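Local atomic coordinates of 2-aminomuconate 6-semialdehyde dehydrogenase (Burkholderia cenocepacia, PDB entry 4U3W), a protein that probably catalyses the NAD-dependent oxidation of 2-aminomuconate 6-semialdehyde to 2-aminomuconate, as a tetrameric member of the aldehyde dehydrogenase family. Residues T180-P185 with D492-L497. Sequence-based numbering, arbitrary orientation.
Sequences TWKVAP and DFYSEL. With MG (magnesium ion), chain E.
Tyr494 packs its ring against Pro185 and the aliphatic chain of Lys182, a buried and largely apolar contact between helix 175-188 and the turn that leads from helix 487-493 into strand 495-503. The tyrosine carries the whole of its side of the contact. Its CG is anti to its own carbonyl carbon (chi1 -67°), which sends the ring out of the turn to the helix, and CE2 comes 3.7 Å from Pro185 CG. Pro185 CB and CG both lie on the CD2-CE2 side of the ring, the two side chains crossing obliquely, and Pro185 C is offset toward the rim on the same face; against the opposite face lies Phe493, whose CD2 sits 3.6 Å above the centre of the Tyr494 ring, so the tyrosine is held between proline and phenylalanine. At the far end, Lys182 CD lies 3.5 Å from Tyr494 OH, the two side chains crossing at about a right angle. This is carbon against oxygen: the hydroxyl is hydrogen-bonded to Glu485, while the lysine chain, bent at chi2 and chi4 (52°), carries NZ on to Thr247 and Thr249. Helix 175-188 follows strand 153-169 and leads to its parallel neighbour 192-196, a right-handed beta-alpha-beta crossover as in the Rossmann-like NAD-binding domain of aldehyde dehydrogenases; strand 495-503 runs antiparallel to strand 153-169 in the part of the fold that serves oligomerisation in this family. Behind the tyrosine, a magnesium ion bridges the turn through two backbone oxygens, Asp492 O at 2.3 Å and Ser495 O at 2.0 Å, and also binds two waters. One water donates to Phe493 O; the other joins Glu496 OE1 to Leu497 N. Near the subunit interface, Asp492 forms salt bridges to Arg160 and to Arg488 of a second subunit, and Glu496 to Arg484 of that subunit.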
loop_
_atom_site.group_PDB
_atom_site.type_symbol
_atom_site.label_atom_id
_atom_site.label_comp_id
_atom_site.label_asym_id
_atom_site.label_seq_id
_atom_site.Cartn_x
_atom_site.Cartn_y
_atom_site.Cartn_z
ATOM N N THR A 180 23.013 8.859 12.799
ATOM C CA THR A 180 22.446 7.525 12.619
ATOM C C THR A 180 21.118 7.525 11.852
ATOM O O THR A 180 20.773 6.521 11.212
ATOM C CB THR A 180 22.200 6.828 13.962
ATOM O OG1 THR A 180 21.293 7.621 14.740
ATOM C CG2 THR A 180 23.535 6.649 14.706
ATOM N N TRP A 181 20.376 8.630 11.945
ATOM C CA TRP A 181 19.167 8.820 11.186
ATOM C C TRP A 181 19.449 8.626 9.672
ATOM O O TRP A 181 18.578 8.141 8.935
ATOM C CB TRP A 181 18.629 10.221 11.478
ATOM C CG TRP A 181 17.493 10.676 10.642
ATOM C CD1 TRP A 181 17.470 11.785 9.820
ATOM C CD2 TRP A 181 16.183 10.078 10.544
ATOM N NE1 TRP A 181 16.230 11.900 9.223
ATOM C CE2 TRP A 181 15.430 10.861 9.632
ATOM C CE3 TRP A 181 15.590 8.949 11.117
ATOM C CZ2 TRP A 181 14.094 10.565 9.299
ATOM C CZ3 TRP A 181 14.257 8.640 10.778
ATOM C CH2 TRP A 181 13.528 9.448 9.871
ATOM N N LYS A 182 20.673 8.965 9.230
ATOM C CA LYS A 182 21.081 8.752 7.826
ATOM C C LYS A 182 21.880 7.461 7.620
ATOM O O LYS A 182 21.653 6.713 6.631
ATOM C CB LYS A 182 21.951 9.938 7.315
ATOM C CG LYS A 182 21.336 11.308 7.535
ATOM C CD LYS A 182 19.920 11.353 6.962
ATOM C CE LYS A 182 19.299 12.768 7.049
ATOM N NZ LYS A 182 20.306 13.741 6.420
ATOM N N VAL A 183 22.811 7.176 8.524
ATOM C CA VAL A 183 23.641 5.977 8.343
ATOM C C VAL A 183 22.770 4.693 8.345
ATOM O O VAL A 183 22.957 3.791 7.511
ATOM C CB VAL A 183 24.724 5.877 9.462
ATOM C CG1 VAL A 183 25.569 4.572 9.362
ATOM C CG2 VAL A 183 25.658 7.093 9.411
ATOM N N ALA A 184 21.775 4.628 9.236
ATOM C CA ALA A 184 21.015 3.372 9.341
ATOM C C ALA A 184 20.189 3.031 8.076
ATOM O O ALA A 184 20.313 1.916 7.586
ATOM C CB ALA A 184 20.117 3.365 10.636
ATOM N N PRO A 185 19.358 3.958 7.545
ATOM C CA PRO A 185 18.671 3.590 6.301
ATOM C C PRO A 185 19.667 3.396 5.150
ATOM O O PRO A 185 19.434 2.525 4.297
ATOM C CB PRO A 185 17.705 4.788 6.033
ATOM C CG PRO A 185 18.330 5.937 6.803
ATOM C CD PRO A 185 18.877 5.256 8.056
ATOM N N ASP A 492 12.834 4.209 -0.496
ATOM C CA ASP A 492 12.904 4.627 -1.890
ATOM C C ASP A 492 14.093 5.560 -2.126
ATOM O O ASP A 492 14.759 5.425 -3.159
ATOM C CB ASP A 492 11.618 5.331 -2.348
ATOM C CG ASP A 492 10.460 4.369 -2.519
ATOM O OD1 ASP A 492 10.697 3.131 -2.599
ATOM O OD2 ASP A 492 9.325 4.868 -2.585
ATOM N N PHE A 493 14.390 6.461 -1.182
ATOM C CA PHE A 493 15.477 7.390 -1.462
ATOM C C PHE A 493 16.830 6.676 -1.568
ATOM O O PHE A 493 17.618 6.967 -2.466
ATOM C CB PHE A 493 15.635 8.480 -0.421
ATOM C CG PHE A 493 16.820 9.340 -0.700
ATOM C CD1 PHE A 493 16.767 10.269 -1.736
ATOM C CD2 PHE A 493 18.018 9.195 0.014
ATOM C CE1 PHE A 493 17.893 11.080 -2.051
ATOM C CE2 PHE A 493 19.150 9.983 -0.289
ATOM C CZ PHE A 493 19.086 10.936 -1.319
ATOM N N TYR A 494 17.114 5.804 -0.617
ATOM C CA TYR A 494 18.404 5.145 -0.567
ATOM C C TYR A 494 18.520 3.940 -1.525
ATOM O O TYR A 494 19.468 3.149 -1.385
ATOM C CB TYR A 494 18.707 4.708 0.869
ATOM C CG TYR A 494 18.901 5.905 1.797
ATOM C CD1 TYR A 494 20.135 6.584 1.862
ATOM C CD2 TYR A 494 17.848 6.370 2.587
ATOM C CE1 TYR A 494 20.302 7.694 2.694
ATOM C CE2 TYR A 494 17.999 7.465 3.427
ATOM C CZ TYR A 494 19.217 8.121 3.492
ATOM O OH TYR A 494 19.344 9.204 4.317
ATOM N N SER A 495 17.560 3.803 -2.454
ATOM C CA SER A 495 17.559 2.753 -3.482
ATOM C C SER A 495 17.332 3.296 -4.895
ATOM O O SER A 495 16.619 4.292 -5.058
ATOM C CB SER A 495 16.452 1.712 -3.219
ATOM O OG SER A 495 16.732 0.975 -2.063
ATOM N N GLU A 496 17.848 2.589 -5.907
ATOM C CA GLU A 496 17.358 2.839 -7.266
ATOM C C GLU A 496 16.177 1.868 -7.510
ATOM O O GLU A 496 16.328 0.662 -7.302
ATOM C CB GLU A 496 18.438 2.643 -8.348
ATOM C CG GLU A 496 19.372 3.911 -8.621
ATOM C CD GLU A 496 18.660 5.235 -9.112
ATOM O OE1 GLU A 496 17.484 5.260 -9.472
ATOM O OE2 GLU A 496 19.319 6.287 -9.129
ATOM N N LEU A 497 15.024 2.412 -7.906
ATOM C CA LEU A 497 13.863 1.607 -8.319
ATOM C C LEU A 497 14.084 1.157 -9.752
ATOM O O LEU A 497 14.425 1.991 -10.601
ATOM C CB LEU A 497 12.572 2.405 -8.270
ATOM C CG LEU A 497 11.890 2.487 -6.918
ATOM C CD1 LEU A 497 12.856 3.051 -5.872
ATOM C CD2 LEU A 497 10.576 3.300 -7.024
HETATM MG MG MG E . 15.550 5.960 -5.270
HETATM O O HOH W 1 16.676 7.886 -4.841
HETATM O O HOH W 2 15.396 5.497 -7.757
#